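Apical membrane antigen AMA1 (PDB 4YIV) plays an essential part in host cell invasion, as a microneme protein of the moving junction formed between the parasite and its target cell. Local coordinates at residues F27-H32 / R298-Y303; K227-A232 / T333-L338. All coordinates share one frame; numbering follows the deposited sequence. Where two conformers were deposited one is given.

Contact 1 of 2, residues F27-H32 / R298-Y303. With CO (cobalt (II) ion), chain I; NAG (2-acetamido-2-deoxy-beta-D-glucopyranose), chain B.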
loop_
_atom_site.group_PDB
_atom_site.type_symbol
_atom_site.label_atom_id
_atom_site.label_comp_id
_atom_site.label_asym_id
_atom_site.label_seq_id
_atom_site.Cartn_x
_atom_site.Cartn_y
_atom_site.Cartn_z
ATOM N N PHE A 27 2.096 1.382 12.075
ATOM C CA PHE A 27 1.494 0.132 11.646
ATOM C C PHE A 27 -0.015 0.154 11.711
ATOM O O PHE A 27 -0.664 -0.819 11.330
ATOM C CB PHE A 27 2.030 -1.015 12.477
ATOM C CG PHE A 27 3.500 -1.231 12.297
ATOM C CD1 PHE A 27 3.998 -1.623 11.078
ATOM C CD2 PHE A 27 4.394 -0.986 13.338
ATOM C CE1 PHE A 27 5.353 -1.808 10.888
ATOM C CE2 PHE A 27 5.747 -1.166 13.158
ATOM C CZ PHE A 27 6.233 -1.581 11.942
ATOM N N ASN A 28 -0.586 1.235 12.210
ATOM C CA ASN A 28 -2.034 1.346 12.336
ATOM C C ASN A 28 -2.667 1.917 11.096
ATOM O O ASN A 28 -2.860 3.068 10.992
ATOM C CB ASN A 28 -2.453 2.132 13.582
ATOM C CG ASN A 28 -3.938 2.007 13.878
ATOM O OD1 ASN A 28 -4.703 1.622 13.023
ATOM N ND2 ASN A 28 -4.336 2.307 15.104
ATOM N N LEU A 29 -2.977 1.056 10.158
ATOM C CA LEU A 29 -3.555 1.492 8.896
ATOM C C LEU A 29 -4.989 1.997 9.030
ATOM O O LEU A 29 -5.502 2.702 8.158
ATOM C CB LEU A 29 -3.502 0.351 7.890
ATOM C CG LEU A 29 -2.074 -0.016 7.504
ATOM C CD1 LEU A 29 -1.957 -1.406 6.864
ATOM C CD2 LEU A 29 -1.524 1.084 6.519
ATOM N N THR A 30 -5.664 1.655 10.112
ATOM C CA THR A 30 -6.992 2.239 10.307
ATOM C C THR A 30 -6.916 3.739 10.639
ATOM O O THR A 30 -7.753 4.547 10.231
ATOM C CB THR A 30 -7.754 1.520 11.449
ATOM O OG1 THR A 30 -7.741 0.107 11.215
ATOM C CG2 THR A 30 -9.178 2.011 11.489
ATOM N N HIS A 31 -5.891 4.046 11.437
ATOM C CA HIS A 31 -5.604 5.381 11.945
ATOM C C HIS A 31 -5.155 6.378 10.875
ATOM O O HIS A 31 -5.708 7.439 10.723
ATOM C CB HIS A 31 -4.556 5.287 13.075
ATOM C CG HIS A 31 -4.281 6.590 13.763
ATOM N ND1 HIS A 31 -5.253 7.545 13.962
ATOM C CD2 HIS A 31 -3.150 7.082 14.326
ATOM C CE1 HIS A 31 -4.734 8.581 14.595
ATOM N NE2 HIS A 31 -3.457 8.325 14.828
ATOM N N HIS A 32 -4.143 6.016 10.121
ATOM C CA HIS A 32 -3.494 6.907 9.181
ATOM C C HIS A 32 -3.984 6.700 7.743
ATOM O O HIS A 32 -4.357 7.620 7.045
ATOM C CB HIS A 32 -1.992 6.656 9.307
ATOM C CG HIS A 32 -1.520 6.720 10.717
ATOM N ND1 HIS A 32 -0.582 5.861 11.246
ATOM C CD2 HIS A 32 -1.878 7.554 11.719
ATOM C CE1 HIS A 32 -0.380 6.169 12.510
ATOM N NE2 HIS A 32 -1.136 7.203 12.814
ATOM N N ARG A 298 -7.627 -7.670 7.235
ATOM C CA ARG A 298 -6.549 -8.596 7.548
ATOM C C ARG A 298 -5.360 -8.116 6.742
ATOM O O ARG A 298 -4.996 -8.698 5.757
ATOM C CB ARG A 298 -6.958 -9.993 7.106
ATOM C CG ARG A 298 -6.049 -11.093 7.594
ATOM C CD ARG A 298 -6.399 -12.464 7.044
ATOM N NE ARG A 298 -7.724 -12.917 7.415
ATOM C CZ ARG A 298 -8.662 -13.305 6.564
ATOM N NH1 ARG A 298 -8.441 -13.339 5.275
ATOM N NH2 ARG A 298 -9.817 -13.699 7.026
ATOM N N ASN A 299 -4.791 -7.029 7.216
ATOM C CA ASN A 299 -3.724 -6.283 6.553
ATOM C C ASN A 299 -2.304 -6.620 7.002
ATOM O O ASN A 299 -1.336 -6.109 6.416
ATOM C CB ASN A 299 -3.896 -4.790 6.807
ATOM C CG ASN A 299 -5.229 -4.265 6.362
ATOM O OD1 ASN A 299 -5.836 -4.784 5.430
ATOM N ND2 ASN A 299 -5.668 -3.198 6.996
ATOM N N TYR A 300 -2.189 -7.476 8.013
ATOM C CA TYR A 300 -0.962 -7.620 8.788
ATOM C C TYR A 300 -0.514 -9.044 8.789
ATOM O O TYR A 300 -1.328 -9.978 8.867
ATOM C CB TYR A 300 -1.187 -7.134 10.237
ATOM C CG TYR A 300 -1.830 -5.808 10.296
ATOM C CD1 TYR A 300 -1.080 -4.657 10.070
ATOM C CD2 TYR A 300 -3.182 -5.671 10.529
ATOM C CE1 TYR A 300 -1.634 -3.449 10.078
ATOM C CE2 TYR A 300 -3.762 -4.430 10.545
ATOM C CZ TYR A 300 -2.973 -3.323 10.326
ATOM O OH TYR A 300 -3.505 -2.073 10.323
ATOM N N GLY A 301 0.788 -9.255 8.685
ATOM C CA GLY A 301 1.257 -10.613 8.753
ATOM C C GLY A 301 2.732 -10.747 8.993
ATOM O O GLY A 301 3.474 -9.744 8.972
ATOM N N PHE A 302 3.151 -11.977 9.255
ATOM C CA PHE A 302 4.583 -12.277 9.244
ATOM C C PHE A 302 4.935 -13.659 8.796
ATOM O O PHE A 302 4.198 -14.633 8.964
ATOM C CB PHE A 302 5.224 -12.027 10.626
ATOM C CG PHE A 302 4.574 -12.764 11.783
ATOM C CD1 PHE A 302 4.942 -14.074 12.109
ATOM C CD2 PHE A 302 3.606 -12.129 12.563
ATOM C CE1 PHE A 302 4.352 -14.725 13.214
ATOM C CE2 PHE A 302 3.032 -12.764 13.667
ATOM C CZ PHE A 302 3.409 -14.060 13.986
ATOM N N TYR A 303 6.103 -13.698 8.175
ATOM C CA TYR A 303 6.775 -14.919 7.867
ATOM C C TYR A 303 7.513 -15.404 9.109
ATOM O O TYR A 303 8.073 -14.599 9.855
ATOM C CB TYR A 303 7.733 -14.683 6.731
ATOM C CG TYR A 303 8.565 -15.872 6.446
ATOM C CD1 TYR A 303 9.761 -16.064 7.119
ATOM C CD2 TYR A 303 8.168 -16.812 5.511
ATOM C CE1 TYR A 303 10.535 -17.151 6.877
ATOM C CE2 TYR A 303 8.943 -17.921 5.268
ATOM C CZ TYR A 303 10.136 -18.069 5.955
ATOM O OH TYR A 303 10.954 -19.149 5.748
HETATM CO CO CO I . -1.892 9.037 14.846
HETATM C C1 NAG B . -5.676 2.100 15.702
HETATM C C2 NAG B . -5.937 1.847 17.184
HETATM C C3 NAG B . -7.425 1.879 17.499
HETATM C C4 NAG B . -8.040 3.159 16.959
HETATM C C5 NAG B . -7.729 3.301 15.474
HETATM C C6 NAG B . -8.322 4.589 14.916
HETATM C C7 NAG B . -4.084 0.439 17.872
HETATM C C8 NAG B . -3.614 -0.962 18.126
HETATM N N2 NAG B . -5.374 0.569 17.576
HETATM O O3 NAG B . -7.618 1.814 18.916
HETATM O O4 NAG B . -9.458 3.130 17.152
HETATM O O5 NAG B . -6.317 3.300 15.263
HETATM O O6 NAG B . -7.654 5.714 15.498
HETATM O O7 NAG B . -3.332 1.399 17.934
HETATM O O HOH W 1 -6.276 -2.042 9.832
HETATM O O HOH W 2 -2.365 8.789 17.273
HETATM O O HOH W 3 -2.826 10.663 15.778
HETATM O O HOH W 4 -1.790 10.639 13.438
#

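Contact 2 of 2, residues K227-A232 / T333-L338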
loop_
_atom_site.group_PDB
_atom_site.type_symbol
_atom_site.label_atom_id
_atom_site.label_comp_id
_atom_site.label_asym_id
_atom_site.label_seq_id
_atom_site.Cartn_x
_atom_site.Cartn_y
_atom_site.Cartn_z
ATOM N N LYS A 227 3.946 7.881 9.336
ATOM C CA LYS A 227 2.622 7.395 9.703
ATOM C C LYS A 227 2.232 6.107 9.018
ATOM O O LYS A 227 1.182 5.555 9.347
ATOM C CB LYS A 227 1.575 8.444 9.390
ATOM C CG LYS A 227 1.721 9.681 10.223
ATOM C CD LYS A 227 1.698 9.287 11.723
ATOM C CE LYS A 227 1.171 10.357 12.620
ATOM N NZ LYS A 227 0.984 9.786 14.023
ATOM N N CYS A 228 3.075 5.643 8.093
ATOM C CA CYS A 228 2.753 4.525 7.190
ATOM C C CYS A 228 3.846 3.447 7.291
ATOM O O CYS A 228 5.032 3.786 7.547
ATOM C CB CYS A 228 2.599 5.047 5.753
ATOM S SG CYS A 228 1.276 6.293 5.506
ATOM N N PRO A 229 3.460 2.146 7.191
ATOM C CA PRO A 229 4.411 1.071 7.386
ATOM C C PRO A 229 5.105 0.771 6.065
ATOM O O PRO A 229 4.891 -0.281 5.453
ATOM C CB PRO A 229 3.540 -0.083 7.865
ATOM C CG PRO A 229 2.285 0.100 7.102
ATOM C CD PRO A 229 2.097 1.601 6.959
ATOM N N ASN A 230 5.914 1.723 5.613
ATOM C CA ASN A 230 6.447 1.695 4.257
ATOM C C ASN A 230 7.310 0.490 3.939
ATOM O O ASN A 230 7.240 -0.071 2.837
ATOM C CB ASN A 230 7.262 2.962 3.992
ATOM C CG ASN A 230 6.409 4.219 4.064
ATOM O OD1 ASN A 230 5.461 4.365 3.301
ATOM N ND2 ASN A 230 6.721 5.114 4.996
ATOM N N GLN A 231 8.113 0.091 4.915
ATOM C CA GLN A 231 9.009 -1.056 4.777
ATOM C C GLN A 231 8.636 -2.265 5.649
ATOM O O GLN A 231 8.001 -2.138 6.700
ATOM C CB GLN A 231 10.439 -0.635 5.121
ATOM C CG GLN A 231 11.256 -0.180 3.907
ATOM C CD GLN A 231 10.629 0.997 3.186
ATOM O OE1 GLN A 231 10.071 0.873 2.087
ATOM N NE2 GLN A 231 10.692 2.143 3.819
ATOM N N ALA A 232 9.024 -3.436 5.178
ATOM C CA ALA A 232 8.986 -4.666 5.978
ATOM C C ALA A 232 9.810 -4.484 7.271
ATOM O O ALA A 232 10.733 -3.661 7.339
ATOM C CB ALA A 232 9.518 -5.816 5.172
ATOM N N THR A 333 2.990 -5.679 5.872
ATOM C CA THR A 333 1.615 -5.241 5.767
ATOM C C THR A 333 1.232 -5.117 4.323
ATOM O O THR A 333 2.085 -5.100 3.408
ATOM C CB THR A 333 1.353 -3.875 6.462
ATOM O OG1 THR A 333 1.826 -2.811 5.638
ATOM C CG2 THR A 333 2.018 -3.823 7.796
ATOM N N ALA A 334 -0.081 -5.055 4.102
ATOM C CA ALA A 334 -0.618 -4.846 2.786
ATOM C C ALA A 334 -0.095 -3.579 2.119
ATOM O O ALA A 334 -0.035 -3.481 0.873
ATOM C CB ALA A 334 -2.183 -4.822 2.878
ATOM N N ALA A 335 0.283 -2.590 2.929
ATOM C CA ALA A 335 0.697 -1.294 2.379
ATOM C C ALA A 335 2.189 -1.232 2.026
ATOM O O ALA A 335 2.580 -0.493 1.114
ATOM C CB ALA A 335 0.385 -0.165 3.368
ATOM N N GLY A 336 3.006 -1.985 2.748
ATOM C CA GLY A 336 4.443 -1.829 2.640
ATOM C C GLY A 336 5.161 -2.653 1.591
ATOM O O GLY A 336 4.563 -3.448 0.861
ATOM N N SER A 337 6.490 -2.497 1.581
ATOM C CA SER A 337 7.359 -3.084 0.569
ATOM C C SER A 337 7.881 -4.423 1.066
ATOM O O SER A 337 7.817 -4.721 2.255
ATOM C CB SER A 337 8.555 -2.162 0.250
ATOM O OG SER A 337 9.379 -2.039 1.400
ATOM N N LEU A 338 8.404 -5.231 0.147
ATOM C CA LEU A 338 9.049 -6.482 0.509
ATOM C C LEU A 338 10.332 -6.202 1.257
ATOM O O LEU A 338 10.631 -6.842 2.278
ATOM C CB LEU A 338 9.328 -7.318 -0.748
ATOM C CG LEU A 338 10.079 -8.632 -0.591
ATOM C CD1 LEU A 338 9.401 -9.572 0.350
ATOM C CD2 LEU A 338 10.193 -9.250 -1.944
HETATM O O HOH W 5 4.678 -2.808 5.853
#

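Contact 1 of 2, residues F27-H32 / R298-Y303
The side chains of Leu29 and Tyr300 lie alongside, running in opposite senses, where the glycosylated loop 27-32, folded as an Asx motif, meets the start of strand 300-305. This strand is central in a five-stranded antiparallel sheet, consistent with a PAN-type domain of the AMA1 ectodomain. The polar link across the contact is a hydrogen bond from Leu29 N to Tyr300 OH (3.2 Å, N-H...O angle 151°). Water 1 also hydrogen-bonds to this hydroxyl, 2.8 Å from Tyr300 OH, and ties it to Thr30 OG1; its bond from Asn299 ND2 is weak. The phenol oxygen thus has a backbone and a solvent partner within a largely buried contact. Another polar atom, Phe27 O, comes obliquely to the Tyr300 ring, 3.1 Å from Tyr300 CE1, while the Phe27 ring leads away to meet Phe238 edge-to-face.

Apolar contacts flank these groups. Leu29 CD1 lies obliquely to the Tyr300 ring, 3.8 Å from Tyr300 CE1, and also reaches Asn299 CB. Tyr300 CG stands anti to its carbonyl carbon (chi1 -49°), which starts the side chain toward the loop. On one face of the ring, Asn299 CB sits over the centre. The stronger partner of the Asn299 amide lies outside, OD1 accepting from Ala277 N.

Within the loop, Asn28 divides its amide between two tasks. Asn28 OD1 accepts from His31 N at 3.1 Å, with the donor well above the carbonyl plane, and weakly from Thr30 N. Asn28 ND2 carries the N-acetylglucosamine in the sequon Asn28-Leu29-Thr30, which places the sugar beside this turn. Beyond the turn, cobalt is bound by His31 NE2, three waters and Glu25, while the sugar O6 lies 3.4 Å from His31 ND1.

Contact 2 of 2, residues K227-A232 / T333-L338
Gly336 CA presses directly against the inverse gamma turn centred on Pro229, 3.2 Å from Pro229 O, an approach possible because Gly336 carries no side chain. The opposing segment is folded by an ST motif and ST turn: Thr333 OG1 accepts from Ala335 N at 3.1 Å and from Gly336 N at 3.2 Å. With chi1 of 78°, this oxygen stands between the backbone N and the carbonyl carbon of its own residue, where it can receive both amides. It also meets Pro229 CG at 3.3 Å, the two side chains crossing at about a right angle, and Ala335 CB adds an apolar contact to the proline. Water 5 bridges Pro229 O and Thr333 OG1.

Segment 227-232 leads into strand 233-234, an outermost strand of the sheet, which pairs with strand 329-333, the strand that 333-338 leaves. Asn230 O accepts from Ser337 N at 2.8 Å, while the Asn230 amide is held elsewhere by Trp62 and Phe224. Ser337 CB packs 3.6 Å from Asn230 O, and Ser337 OG is held by Ser339 O. The Cys228-Cys59 disulfide ties down the start of the loop. Farther along, Ala232 CB rests 3.3 Å from Leu338 O.

How the contacts relate
Both contacts are buried near the middle of the chain, and both gather around neighbouring strands of one antiparallel sheet: segment 298-303 enters strand 300-305, and segment 333-338 begins on the last residue of strand 329-333. The two join there through a probable hydrogen bond from Ala334 N to Asn299 O (2.8 Å). Their loops also touch, with Phe27 CD1 3.6 Å from Pro229 CB, and the Lys227 carbonyl accepts a weak hydrogen bond from His32 ND1. In chemistry they differ. Contact 1 relies on an aromatic side chain and its hydroxyl, and extends outward to glycan and cobalt; contact 2 combines backbone approaches with small side chains around a proline and a glycine.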